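Local coordinates for protein poly-beta-1,6-N-acetyl-D-glucosamine N-deacetylase (Aggregatibacter actinomycetemcomitans, PDB 4U10) that probably removes N-acetyl groups from poly-beta-1,6-N-acetyl-D-glucosamine, the chain here being the metal-binding polysaccharide deacetylase part of a longer protein, at residues F25-S30 and R247-T252; S102-P107 and L119-F124; A154-S159 and P167-N172; P162-P167 and V207-Q212; N182-D187 and D215-A220. All blocks are in the same frame, centred on the assembly; numbering follows the deposited sequence. Where two conformers were deposited one is given.

From the N terminus, residues 25-30 come first, and interaction 1 joins them to 247-252, closing a loop over most of the chain. The other four contacts nest inside it. Interaction 2 closes a short loop, 102-107 onto 119-124, and packs against interaction 1 where Phe25 meets Leu119 and Val123. Interaction 3 closes another short loop near the surface. It crosses interaction 4, which joins 162-167 to 207-212 and shares Pro167 with it. Interaction 5 closes 182-187 onto 215-220 and crosses interaction 4; its Arg183 probably bonds to carbonyls of 162-167. The contacts tie the central sheet, the zinc-site loops and helices 177-199 and 215-222 together.

Interaction 1 of 5, residues F25-S30 and R247-T252; sequences FPQTIS and RLLIDT
Chi1 (-81°) sets Gln27 CG beside its backbone N, facing Leu249, and chi2 (72°) then bends CD. Leu249 holds CG anti to its backbone N (chi1 178°). The two side chains cross at about a right angle, with Gln27 CG 3.8 Å from Leu249 CD1. The same Gln27 CG sits 3.1 Å from Ile250 O, a short carbon-to-oxygen contact. Ile29 meets the next part of 247-252. Its CG2 rests on the peptide between Asp251 and Thr252, 3.7 Å from Asp251 C. Its CD1 reaches Ile250 CG2 at 4.2 Å. Thr252 CG2 lies 3.5 Å from Thr28 O. The first segment opens with a type II turn, in which Thr28 OG1 donates to Phe25 O over 2.8 Å. Both segments lean on strand 3-13: Ile29 has backbone bonds to Ser11 and Val13, and Leu248 to Val6 and Ala8. Leu249 also touches His10, a zinc ligand, and its side chain is about 6 Å from a bound zinc ion. Arg247 forms a salt bridge to Asp74, which binds zinc together with His10. No hydrogen bond crosses between the segments. The contact therefore relies on van der Waals packing, while the shared strand supplies the directional backbone bonds.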
# COMPACT_ATOMS: atom_id res chain seq x y z
N PHE A 25 -1.24 15.26 -0.64
CA PHE A 25 -1.64 14.27 0.31
C PHE A 25 -0.52 13.94 1.27
O PHE A 25 0.64 14.23 1.00
CB PHE A 25 -2.11 13.04 -0.46
CG PHE A 25 -3.40 13.25 -1.20
CD1 PHE A 25 -4.62 13.02 -0.57
CD2 PHE A 25 -3.39 13.64 -2.55
CE1 PHE A 25 -5.82 13.23 -1.26
CE2 PHE A 25 -4.58 13.82 -3.26
CZ PHE A 25 -5.79 13.62 -2.60
N PRO A 26 -0.85 13.31 2.41
CA PRO A 26 0.17 13.02 3.38
C PRO A 26 1.36 12.15 2.85
O PRO A 26 1.18 11.32 1.98
CB PRO A 26 -0.60 12.31 4.51
CG PRO A 26 -2.03 12.77 4.33
CD PRO A 26 -2.19 12.90 2.86
N GLN A 27 2.53 12.38 3.43
CA GLN A 27 3.77 11.64 3.11
C GLN A 27 4.25 11.76 1.67
O GLN A 27 5.00 10.90 1.18
CB GLN A 27 3.61 10.17 3.51
CG GLN A 27 3.85 9.97 5.01
CD GLN A 27 2.74 10.53 5.89
OE1 GLN A 27 1.60 10.07 5.83
NE2 GLN A 27 3.09 11.51 6.76
N THR A 28 3.80 12.80 0.96
CA THR A 28 4.31 13.02 -0.37
C THR A 28 5.79 13.46 -0.28
O THR A 28 6.12 14.33 0.51
CB THR A 28 3.49 14.06 -1.16
OG1 THR A 28 2.13 13.63 -1.28
CG2 THR A 28 4.06 14.32 -2.55
N ILE A 29 6.68 12.83 -1.05
CA ILE A 29 8.10 13.21 -1.06
C ILE A 29 8.55 13.54 -2.49
O ILE A 29 7.77 13.39 -3.42
CB ILE A 29 8.98 12.12 -0.48
CG1 ILE A 29 9.00 10.88 -1.37
CG2 ILE A 29 8.51 11.76 0.91
CD1 ILE A 29 10.07 9.92 -0.94
N SER A 30 9.79 14.03 -2.63
CA SER A 30 10.35 14.42 -3.91
C SER A 30 11.01 13.19 -4.50
O SER A 30 11.45 12.27 -3.79
CB SER A 30 11.41 15.56 -3.78
OG SER A 30 12.52 15.09 -3.01
N ARG A 247 6.28 -2.21 8.19
CA ARG A 247 6.88 -1.33 7.24
C ARG A 247 7.33 -0.05 7.91
O ARG A 247 6.74 0.41 8.92
CB ARG A 247 5.86 -1.02 6.11
CG ARG A 247 5.25 -2.23 5.37
CD ARG A 247 4.51 -1.75 4.12
NE ARG A 247 3.34 -0.91 4.51
CZ ARG A 247 2.62 -0.17 3.67
NH1 ARG A 247 2.92 -0.10 2.38
NH2 ARG A 247 1.59 0.56 4.12
N LEU A 248 8.35 0.58 7.34
CA LEU A 248 8.70 1.92 7.72
C LEU A 248 7.91 2.95 6.91
O LEU A 248 8.01 2.98 5.69
CB LEU A 248 10.21 2.13 7.52
CG LEU A 248 10.70 3.53 7.86
CD1 LEU A 248 10.45 3.84 9.33
CD2 LEU A 248 12.16 3.57 7.49
N LEU A 249 7.13 3.80 7.56
CA LEU A 249 6.45 4.89 6.84
C LEU A 249 7.39 5.99 6.45
O LEU A 249 7.97 6.64 7.32
CB LEU A 249 5.34 5.50 7.72
CG LEU A 249 4.53 6.67 7.17
CD1 LEU A 249 3.82 6.24 5.92
CD2 LEU A 249 3.53 7.22 8.18
N ILE A 250 7.55 6.23 5.15
CA ILE A 250 8.47 7.21 4.67
C ILE A 250 7.84 8.62 4.71
O ILE A 250 6.70 8.82 4.35
CB ILE A 250 8.92 6.88 3.22
CG1 ILE A 250 9.51 5.45 3.11
CG2 ILE A 250 9.90 7.92 2.74
CD1 ILE A 250 10.87 5.27 3.80
N ASP A 251 8.60 9.61 5.13
CA ASP A 251 8.15 11.01 4.95
C ASP A 251 9.33 11.87 4.53
O ASP A 251 10.49 11.37 4.41
CB ASP A 251 7.48 11.55 6.23
CG ASP A 251 8.35 11.39 7.49
OD1 ASP A 251 9.51 11.83 7.54
OD2 ASP A 251 7.82 10.86 8.48
N THR A 252 9.06 13.16 4.30
CA THR A 252 10.12 14.09 3.86
C THR A 252 11.26 14.23 4.84
O THR A 252 12.26 14.77 4.43
CB THR A 252 9.62 15.49 3.65
OG1 THR A 252 8.99 15.87 4.85
CG2 THR A 252 8.66 15.59 2.52

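Interaction 2 of 5, residues S102-P107 and L119-F124; sequences SWLDTP and LPRNVF
Arg121 of a short 3-10 turn grips helix 101-104 and the loop after it, in the polysaccharide deacetylase region, beside a zinc site. Arg121 NE donates to Thr106 O over 2.9 Å at 143°, and that oxygen lies in the guanidinium plane. Arg121 NH2 donates to Leu104 O over 3.0 Å at 135°, with the acceptor tilted from the plane. NH2 also bonds to Val125 O, and NH1 makes a weak bond to Phe124 O. The group is thus held among several backbone carbonyls. Thr106 OG1 donates to Ser102 O over 2.7 Å and ties the loop back to the helix. Beside the polar part, Trp103 and Phe124 meet obliquely, with planes at 36° and centroids 4.7 Å apart. Trp103 CE3 lies over one face of Phe124, 3.3 Å from Phe124 CE1. Val123 CG1 is over the opposite face. Leu104 CD1 packs on Phe124 CB at 4.2 Å. Trp103 also meets the ring of the zinc ligand His149, and its side chain is about 6 Å from a zinc ion. Ile112 of strand 112-114 packs on Trp103, Thr106 and Phe124, while Leu104 turns to Trp127 and Val130 of helix 127-135.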
# COMPACT_ATOMS: atom_id res chain seq x y z
N SER A 102 -11.78 0.89 -5.94
CA SER A 102 -12.96 1.68 -6.39
C SER A 102 -12.54 3.05 -7.02
O SER A 102 -13.28 3.67 -7.81
CB SER A 102 -13.95 1.90 -5.25
OG SER A 102 -13.52 2.86 -4.33
N TRP A 103 -11.38 3.57 -6.61
CA TRP A 103 -10.85 4.80 -7.20
C TRP A 103 -10.49 4.50 -8.67
O TRP A 103 -10.96 5.17 -9.59
CB TRP A 103 -9.65 5.35 -6.39
CG TRP A 103 -10.00 5.79 -5.06
CD1 TRP A 103 -11.30 5.92 -4.54
CD2 TRP A 103 -9.11 6.19 -4.02
NE1 TRP A 103 -11.22 6.36 -3.25
CE2 TRP A 103 -9.89 6.53 -2.91
CE3 TRP A 103 -7.70 6.27 -3.92
CZ2 TRP A 103 -9.34 6.98 -1.72
CZ3 TRP A 103 -7.15 6.70 -2.73
CH2 TRP A 103 -7.95 7.07 -1.67
N LEU A 104 -9.76 3.43 -8.91
CA LEU A 104 -9.42 3.03 -10.26
C LEU A 104 -10.66 2.69 -11.10
O LEU A 104 -10.69 2.92 -12.30
CB LEU A 104 -8.46 1.87 -10.27
CG LEU A 104 -6.99 2.32 -10.04
CD1 LEU A 104 -6.79 3.30 -8.89
CD2 LEU A 104 -6.12 1.12 -9.87
N ASP A 105 -11.67 2.10 -10.46
CA ASP A 105 -12.91 1.71 -11.13
C ASP A 105 -13.88 2.86 -11.44
O ASP A 105 -14.90 2.66 -12.08
CB ASP A 105 -13.66 0.67 -10.29
CG ASP A 105 -13.15 -0.74 -10.47
OD1 ASP A 105 -12.37 -1.01 -11.37
OD2 ASP A 105 -13.54 -1.60 -9.65
N THR A 106 -13.59 4.05 -10.93
CA THR A 106 -14.35 5.23 -11.22
C THR A 106 -14.18 5.57 -12.72
O THR A 106 -13.08 5.65 -13.22
CB THR A 106 -13.92 6.41 -10.28
OG1 THR A 106 -14.06 6.00 -8.90
CG2 THR A 106 -14.76 7.65 -10.51
N PRO A 107 -15.28 5.69 -13.45
CA PRO A 107 -15.21 6.08 -14.84
C PRO A 107 -14.49 7.41 -15.04
O PRO A 107 -14.55 8.27 -14.19
CB PRO A 107 -16.71 6.23 -15.22
CG PRO A 107 -17.45 5.36 -14.23
CD PRO A 107 -16.67 5.54 -12.95
N LEU A 119 -12.32 14.49 -5.98
CA LEU A 119 -11.04 14.57 -6.65
C LEU A 119 -11.14 14.22 -8.17
O LEU A 119 -11.83 13.25 -8.53
CB LEU A 119 -10.10 13.54 -6.01
CG LEU A 119 -9.55 13.81 -4.63
CD1 LEU A 119 -8.85 12.54 -4.14
CD2 LEU A 119 -8.60 14.99 -4.69
N PRO A 120 -10.40 14.96 -9.02
CA PRO A 120 -10.29 14.60 -10.42
C PRO A 120 -9.90 13.15 -10.53
O PRO A 120 -9.18 12.64 -9.66
CB PRO A 120 -9.19 15.54 -10.94
CG PRO A 120 -9.21 16.72 -10.03
CD PRO A 120 -9.58 16.16 -8.70
N ARG A 121 -10.45 12.44 -11.50
CA ARG A 121 -10.12 11.03 -11.68
C ARG A 121 -8.58 10.83 -11.93
O ARG A 121 -8.03 9.80 -11.55
CB ARG A 121 -11.00 10.40 -12.76
CG ARG A 121 -10.57 9.01 -13.29
CD ARG A 121 -10.83 7.91 -12.26
NE ARG A 121 -10.35 6.59 -12.70
CZ ARG A 121 -9.08 6.23 -12.75
NH1 ARG A 121 -8.13 7.06 -12.35
NH2 ARG A 121 -8.75 5.00 -13.13
N ASN A 122 -7.88 11.81 -12.51
CA ASN A 122 -6.44 11.61 -12.83
C ASN A 122 -5.49 11.97 -11.79
O ASN A 122 -4.28 11.94 -11.99
CB ASN A 122 -6.03 12.34 -14.03
CG ASN A 122 -6.84 11.92 -15.19
OD1 ASN A 122 -6.77 10.76 -15.62
ND2 ASN A 122 -7.62 12.85 -15.71
N VAL A 123 -6.00 12.20 -10.60
CA VAL A 123 -5.15 12.01 -9.48
C VAL A 123 -4.64 10.55 -9.45
O VAL A 123 -3.52 10.33 -8.95
CB VAL A 123 -5.85 12.40 -8.19
CG1 VAL A 123 -4.94 12.12 -6.99
CG2 VAL A 123 -6.21 13.89 -8.26
N PHE A 124 -5.41 9.61 -10.01
CA PHE A 124 -5.07 8.18 -9.91
C PHE A 124 -4.77 7.51 -11.21
O PHE A 124 -5.24 7.95 -12.28
CB PHE A 124 -6.17 7.43 -9.16
CG PHE A 124 -6.47 8.03 -7.82
CD1 PHE A 124 -5.62 7.85 -6.78
CD2 PHE A 124 -7.55 8.91 -7.64
CE1 PHE A 124 -5.85 8.47 -5.55
CE2 PHE A 124 -7.79 9.52 -6.41
CZ PHE A 124 -6.95 9.31 -5.37

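Interaction 3 of 5, residues A154-S159 and P167-N172; sequences ANPAGS and PEYKNN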
# COMPACT_ATOMS: atom_id res chain seq x y z
N ALA A 154 -17.87 7.00 14.10
CA ALA A 154 -17.65 5.86 15.01
C ALA A 154 -18.37 5.99 16.38
O ALA A 154 -18.24 5.10 17.25
CB ALA A 154 -16.17 5.75 15.26
N ASN A 155 -19.03 7.13 16.60
CA ASN A 155 -19.83 7.35 17.79
C ASN A 155 -20.94 8.44 17.66
O ASN A 155 -21.02 9.17 16.67
CB ASN A 155 -18.93 7.50 19.04
CG ASN A 155 -18.30 8.87 19.20
OD1 ASN A 155 -18.83 9.90 18.77
ND2 ASN A 155 -17.18 8.91 19.92
N PRO A 156 -21.83 8.53 18.67
CA PRO A 156 -22.87 9.58 18.52
C PRO A 156 -22.38 11.03 18.56
O PRO A 156 -23.06 11.92 18.04
CB PRO A 156 -23.86 9.30 19.66
CG PRO A 156 -23.46 7.98 20.28
CD PRO A 156 -22.04 7.67 19.85
N ALA A 157 -21.22 11.29 19.16
CA ALA A 157 -20.69 12.65 19.25
C ALA A 157 -20.03 13.16 17.98
O ALA A 157 -19.62 14.32 17.89
CB ALA A 157 -19.70 12.72 20.38
N GLY A 158 -19.88 12.25 17.01
CA GLY A 158 -19.32 12.57 15.70
C GLY A 158 -17.82 12.28 15.53
O GLY A 158 -17.18 12.91 14.72
N SER A 159 -17.27 11.35 16.30
CA SER A 159 -15.88 10.93 16.15
C SER A 159 -15.81 10.14 14.83
O SER A 159 -16.75 9.46 14.50
CB SER A 159 -15.40 10.10 17.37
OG SER A 159 -14.57 8.97 17.01
N PRO A 167 -16.72 -0.38 13.90
CA PRO A 167 -18.11 -0.40 13.53
C PRO A 167 -18.63 1.03 13.38
O PRO A 167 -18.32 1.91 14.18
CB PRO A 167 -18.78 -1.12 14.70
CG PRO A 167 -17.68 -1.84 15.44
CD PRO A 167 -16.54 -0.86 15.29
N GLU A 168 -19.40 1.24 12.33
CA GLU A 168 -20.06 2.45 12.02
C GLU A 168 -21.29 2.74 12.89
O GLU A 168 -22.08 1.87 13.19
CB GLU A 168 -20.48 2.37 10.58
CG GLU A 168 -20.82 3.72 10.02
CD GLU A 168 -21.16 3.70 8.53
OE1 GLU A 168 -21.35 2.62 7.88
OE2 GLU A 168 -21.15 4.79 8.01
N TYR A 169 -21.41 4.01 13.23
CA TYR A 169 -22.54 4.56 13.89
C TYR A 169 -23.29 5.41 12.88
O TYR A 169 -22.79 6.41 12.44
CB TYR A 169 -22.07 5.46 15.04
CG TYR A 169 -23.23 5.90 15.87
CD1 TYR A 169 -23.70 5.10 16.94
CD2 TYR A 169 -23.89 7.08 15.60
CE1 TYR A 169 -24.81 5.48 17.70
CE2 TYR A 169 -25.01 7.47 16.33
CZ TYR A 169 -25.45 6.67 17.39
OH TYR A 169 -26.52 7.08 18.15
N LYS A 170 -24.45 4.93 12.47
CA LYS A 170 -25.34 5.62 11.51
C LYS A 170 -26.75 5.18 11.86
O LYS A 170 -26.96 4.11 12.49
CB LYS A 170 -24.99 5.27 10.07
CG LYS A 170 -25.07 3.81 9.79
CD LYS A 170 -24.83 3.47 8.34
CE LYS A 170 -24.96 1.97 8.21
NZ LYS A 170 -24.09 1.17 9.11
N ASN A 171 -27.72 5.98 11.43
CA ASN A 171 -29.13 5.76 11.77
C ASN A 171 -29.30 5.65 13.28
O ASN A 171 -30.06 4.84 13.76
CB ASN A 171 -29.64 4.51 11.09
CG ASN A 171 -29.46 4.51 9.58
OD1 ASN A 171 -29.56 5.53 8.88
ND2 ASN A 171 -29.20 3.33 9.07
N ASN A 172 -28.52 6.43 14.02
CA ASN A 172 -28.55 6.47 15.48
C ASN A 172 -28.25 5.11 16.14
O ASN A 172 -28.79 4.79 17.19
CB ASN A 172 -29.87 7.09 15.95
CG ASN A 172 -29.95 8.59 15.65
OD1 ASN A 172 -30.86 9.05 14.96
ND2 ASN A 172 -28.97 9.35 16.16
O HOH W 1 -17.55 2.54 16.68
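Pro156 and the ring of Tyr169 form the close part of this contact. Tyr169 carries CG anti to its backbone N (chi1 -172°), beside its carbonyl carbon. One face of the ring lies over the Asn155-Pro156 peptide, with Pro156 N 3.9 Å above the centre. Pro156 CG makes a CH-pi contact over the same face. It is 4.1 Å from the ring centroid and 27° off the ring normal. Pro156 CA comes 3.7 Å from Tyr169 CE2, and Asn155 O is 3.7 Å from Tyr169 CD2. The two side chains cross at about a right angle. Tyr174 meets Tyr169 edge-to-face. Arg153 donates to Asn155 O through NE and to Pro156 O through NH2, and Tyr169 has a backbone bond with Arg153.

The side near Pro167 is looser. No direct hydrogen bond joins the segments. A water spans the gap instead, donating to both Ala154 O and Pro167 O, each at 2.7 Å. Residues 155-158, with Pro156 in second place, make a type I turn. Asn155 OD1 accepts from Ser159 N over 3.3 Å at 172°, which ties the residue after the turn back to its first residue. On the outer side of 167-172, exposed Lys170 forms a salt bridge to Glu168 whose hydrogen bond is weak. The contact packs the loop between strands 151-153 and 160-162 against strand 169-170, at the surface and away from the zinc sites. The chemistry is thus divided. A proline and a peptide plane lie on an aromatic face, while two carbonyls, both acceptors, share the water as a donor.

Interaction 4 of 5, residues P162-P167 and V207-Q212; sequences PAVVAP and VWPYGQ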
# COMPACT_ATOMS: atom_id res chain seq x y z
N PRO A 162 -10.96 5.20 10.86
CA PRO A 162 -10.82 4.48 9.59
C PRO A 162 -11.83 3.40 9.51
O PRO A 162 -11.94 2.61 10.42
CB PRO A 162 -9.38 3.89 9.66
CG PRO A 162 -8.63 4.79 10.53
CD PRO A 162 -9.64 5.44 11.48
N ALA A 163 -12.56 3.34 8.41
CA ALA A 163 -13.62 2.41 8.20
C ALA A 163 -13.28 0.94 8.43
O ALA A 163 -14.14 0.16 8.80
CB ALA A 163 -14.20 2.59 6.76
N VAL A 164 -12.04 0.54 8.18
CA VAL A 164 -11.63 -0.82 8.36
C VAL A 164 -11.73 -1.24 9.84
O VAL A 164 -12.07 -2.38 10.11
CB VAL A 164 -10.18 -1.04 7.84
CG1 VAL A 164 -9.60 -2.38 8.29
CG2 VAL A 164 -10.17 -1.04 6.34
N VAL A 165 -11.49 -0.32 10.77
CA VAL A 165 -11.21 -0.72 12.15
C VAL A 165 -12.26 -0.34 13.17
O VAL A 165 -12.01 -0.53 14.37
CB VAL A 165 -9.83 -0.24 12.67
CG1 VAL A 165 -8.71 -0.88 11.85
CG2 VAL A 165 -9.69 1.27 12.69
N ALA A 166 -13.43 0.15 12.72
CA ALA A 166 -14.48 0.66 13.62
C ALA A 166 -15.86 0.32 13.09
O ALA A 166 -16.13 0.65 11.95
CB ALA A 166 -14.35 2.19 13.69
N PRO A 167 -16.72 -0.38 13.90
CA PRO A 167 -18.11 -0.40 13.53
C PRO A 167 -18.63 1.03 13.38
O PRO A 167 -18.32 1.91 14.18
CB PRO A 167 -18.78 -1.12 14.70
CG PRO A 167 -17.68 -1.84 15.44
CD PRO A 167 -16.54 -0.86 15.29
N VAL A 207 -2.88 -4.33 1.94
CA VAL A 207 -2.21 -3.25 2.61
C VAL A 207 -3.21 -2.37 3.32
O VAL A 207 -4.12 -1.81 2.69
CB VAL A 207 -1.36 -2.41 1.62
CG1 VAL A 207 -0.59 -1.34 2.39
CG2 VAL A 207 -0.40 -3.29 0.80
N TRP A 208 -3.01 -2.15 4.62
CA TRP A 208 -4.06 -1.48 5.42
C TRP A 208 -3.97 0.01 5.19
O TRP A 208 -2.85 0.57 5.29
CB TRP A 208 -3.85 -1.76 6.90
CG TRP A 208 -3.85 -3.22 7.24
CD1 TRP A 208 -2.84 -3.92 7.82
CD2 TRP A 208 -4.93 -4.15 7.05
NE1 TRP A 208 -3.22 -5.22 7.96
CE2 TRP A 208 -4.48 -5.40 7.49
CE3 TRP A 208 -6.22 -4.06 6.49
CZ2 TRP A 208 -5.27 -6.53 7.42
CZ3 TRP A 208 -6.97 -5.15 6.43
CH2 TRP A 208 -6.51 -6.38 6.89
N PRO A 209 -5.11 0.67 4.89
CA PRO A 209 -5.13 2.14 4.92
C PRO A 209 -4.63 2.67 6.25
O PRO A 209 -5.09 2.21 7.31
CB PRO A 209 -6.65 2.44 4.77
CG PRO A 209 -7.08 1.38 3.81
CD PRO A 209 -6.44 0.17 4.47
N TYR A 210 -3.71 3.64 6.19
CA TYR A 210 -3.18 4.34 7.35
C TYR A 210 -2.48 3.39 8.29
O TYR A 210 -2.26 3.72 9.43
CB TYR A 210 -4.35 5.03 8.10
CG TYR A 210 -5.45 5.71 7.21
CD1 TYR A 210 -5.17 6.78 6.42
CD2 TYR A 210 -6.76 5.24 7.21
CE1 TYR A 210 -6.15 7.36 5.62
CE2 TYR A 210 -7.76 5.83 6.45
CZ TYR A 210 -7.44 6.90 5.65
OH TYR A 210 -8.45 7.49 4.89
N GLY A 211 -2.14 2.17 7.87
CA GLY A 211 -1.43 1.28 8.80
C GLY A 211 -2.35 0.57 9.80
O GLY A 211 -1.87 -0.19 10.61
N GLN A 212 -3.68 0.83 9.77
CA GLN A 212 -4.52 0.39 10.85
C GLN A 212 -5.36 -0.84 10.47
O GLN A 212 -6.04 -0.86 9.45
CB GLN A 212 -5.44 1.51 11.33
CG GLN A 212 -4.68 2.76 11.82
CD GLN A 212 -3.73 2.42 12.98
OE1 GLN A 212 -2.54 2.87 13.00
NE2 GLN A 212 -4.19 1.57 13.91
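Val164 points both methyl branches at the loop 207-212, and the branches diverge. Its CG1, anti to the backbone N (chi1 167°), approaches the Trp208 ring obliquely, 4.2 Å from Trp208 CE3. The two side chains cross at about a right angle. Val164 CG1 also lies 4.0 Å from Gln212 O. The other branch, CG2, is 4.3 Å from Pro209 CD. Val165 comes to the Gln212 oxygen too, its CG1 at 3.6 Å from Gln212 O, and 4.1 Å from Gln212 CB. Gln212 bends at chi2, and the rest of its side chain leads away. At the start of 162-167, Pro162 and Tyr210 cross obliquely, with Pro162 CB 3.8 Å from Tyr210 CD2. No hydrogen bond passes between the segments. Each is instead folded by its own backbone: Val165 N to Pro162 O closes a type I turn at 3.0 Å, while Gly211 N bonds to Trp208 O and Gln212 N to Pro209 O. Trp208 also stacks on Phe213. The loop 207-212 borders a zinc site, and 162-167 packs against it. Val207 O accepts from His144 ND1, the Tyr210 ring meets His149, and the side chain of Pro209 is about 5 Å from a zinc ion. A loop after a strand that lies against metal-binding histidines is consistent with the zinc site of a polysaccharide deacetylase domain.

Interaction 5 of 5, residues N182-D187 and D215-A220; sequences NRLVQD and DVAIDA
Leu184 and Ala220 lead the apolar contacts between helices 177-199 and 215-222. Leu184 CB touches Ala220 CB at 3.7 Å. Leu184 CD1, extended by chi2 (-171°), reaches the preceding turn of the other helix, 3.6 Å from Ala217 CA and 3.7 Å from Val216 CG1. Leu184 and Val216 cross at about a right angle. Val185 CG2 flanks the alanine, 3.8 Å from Ala220 CB. With only a methyl at Ala220, the backbones come close: Val185 CA and Ala220 CA are 4.6 Å apart. Between the two segments the polar link is a water, which donates to Val185 O at 2.9 Å and to Ala220 O at 2.7 Å. No direct hydrogen bond crosses. A salt bridge from Asp219 to Lys181, just outside the segments, also links the two helices; Arg183 instead turns to Glu175, Ala163 O and Ala166 O. The short helical segments run in broadly the same direction, 34° apart, with axes 8.8 Å apart at closest. Strand 205-207 lies between the two helices in sequence. Such a helix-strand-helix unit, with its helices side by side, is consistent with the beta/alpha fold of polysaccharide deacetylases.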
# COMPACT_ATOMS: atom_id res chain seq x y z
N ASN A 182 -19.31 -8.30 7.89
CA ASN A 182 -19.86 -8.38 6.55
C ASN A 182 -19.34 -7.25 5.64
O ASN A 182 -19.08 -7.43 4.49
CB ASN A 182 -21.40 -8.21 6.63
CG ASN A 182 -22.15 -9.52 6.86
OD1 ASN A 182 -21.55 -10.60 7.03
ND2 ASN A 182 -23.49 -9.44 6.84
N ARG A 183 -19.33 -6.04 6.21
CA ARG A 183 -18.88 -4.84 5.50
C ARG A 183 -17.42 -5.03 5.05
O ARG A 183 -17.13 -4.78 3.91
CB ARG A 183 -19.03 -3.55 6.34
CG ARG A 183 -18.50 -2.30 5.66
CD ARG A 183 -19.10 -1.00 6.21
NE ARG A 183 -18.85 -0.87 7.65
CZ ARG A 183 -17.72 -0.42 8.21
NH1 ARG A 183 -16.68 0.02 7.47
NH2 ARG A 183 -17.60 -0.42 9.53
N LEU A 184 -16.54 -5.54 5.92
CA LEU A 184 -15.17 -5.84 5.52
C LEU A 184 -15.02 -7.01 4.55
O LEU A 184 -14.29 -6.93 3.52
CB LEU A 184 -14.33 -6.12 6.75
CG LEU A 184 -14.41 -5.20 7.94
CD1 LEU A 184 -13.30 -5.58 8.92
CD2 LEU A 184 -14.34 -3.74 7.61
N VAL A 185 -15.69 -8.14 4.82
CA VAL A 185 -15.60 -9.27 3.95
C VAL A 185 -16.02 -8.89 2.53
O VAL A 185 -15.35 -9.22 1.58
CB VAL A 185 -16.47 -10.44 4.44
CG1 VAL A 185 -16.44 -11.57 3.41
CG2 VAL A 185 -15.95 -10.94 5.79
N GLN A 186 -17.13 -8.19 2.36
CA GLN A 186 -17.60 -7.94 0.98
C GLN A 186 -16.74 -6.91 0.27
O GLN A 186 -16.52 -7.05 -0.94
CB GLN A 186 -19.08 -7.56 0.93
CG GLN A 186 -19.99 -8.60 1.63
CD GLN A 186 -19.69 -10.06 1.23
OE1 GLN A 186 -19.97 -11.00 1.99
NE2 GLN A 186 -19.08 -10.24 0.12
N ASP A 187 -16.30 -5.88 1.01
CA ASP A 187 -15.43 -4.87 0.39
C ASP A 187 -14.13 -5.51 -0.09
O ASP A 187 -13.74 -5.30 -1.22
CB ASP A 187 -15.11 -3.73 1.35
CG ASP A 187 -14.27 -2.65 0.69
OD1 ASP A 187 -13.04 -2.84 0.74
OD2 ASP A 187 -14.86 -1.71 0.10
N ASP A 215 -8.18 -7.79 14.21
CA ASP A 215 -8.47 -9.20 13.98
C ASP A 215 -9.63 -9.44 13.03
O ASP A 215 -9.59 -10.40 12.24
CB ASP A 215 -8.70 -9.99 15.32
CG ASP A 215 -9.76 -9.40 16.22
OD1 ASP A 215 -9.99 -8.15 16.27
OD2 ASP A 215 -10.37 -10.23 16.91
N VAL A 216 -10.63 -8.59 13.05
CA VAL A 216 -11.75 -8.83 12.14
C VAL A 216 -11.31 -8.58 10.68
O VAL A 216 -11.60 -9.33 9.75
CB VAL A 216 -12.97 -7.97 12.56
CG1 VAL A 216 -14.10 -8.02 11.52
CG2 VAL A 216 -13.50 -8.46 13.91
N ALA A 217 -10.59 -7.49 10.49
CA ALA A 217 -10.08 -7.13 9.18
C ALA A 217 -9.16 -8.23 8.70
O ALA A 217 -9.19 -8.60 7.54
CB ALA A 217 -9.34 -5.82 9.27
N ILE A 218 -8.33 -8.78 9.58
CA ILE A 218 -7.37 -9.80 9.16
C ILE A 218 -8.11 -11.00 8.62
O ILE A 218 -7.75 -11.56 7.59
CB ILE A 218 -6.45 -10.28 10.34
CG1 ILE A 218 -5.29 -9.31 10.51
CG2 ILE A 218 -5.86 -11.62 10.01
CD1 ILE A 218 -4.52 -9.49 11.81
N ASP A 219 -9.13 -11.42 9.33
CA ASP A 219 -9.86 -12.62 8.94
C ASP A 219 -10.71 -12.37 7.67
O ASP A 219 -10.86 -13.25 6.84
CB ASP A 219 -10.74 -13.12 10.06
CG ASP A 219 -11.46 -14.45 9.69
OD1 ASP A 219 -10.75 -15.46 9.53
OD2 ASP A 219 -12.71 -14.44 9.47
N ALA A 220 -11.21 -11.15 7.53
CA ALA A 220 -11.95 -10.73 6.32
C ALA A 220 -11.06 -10.79 5.09
O ALA A 220 -11.50 -11.25 4.06
CB ALA A 220 -12.53 -9.30 6.45
O HOH W 2 -13.24 -11.22 1.96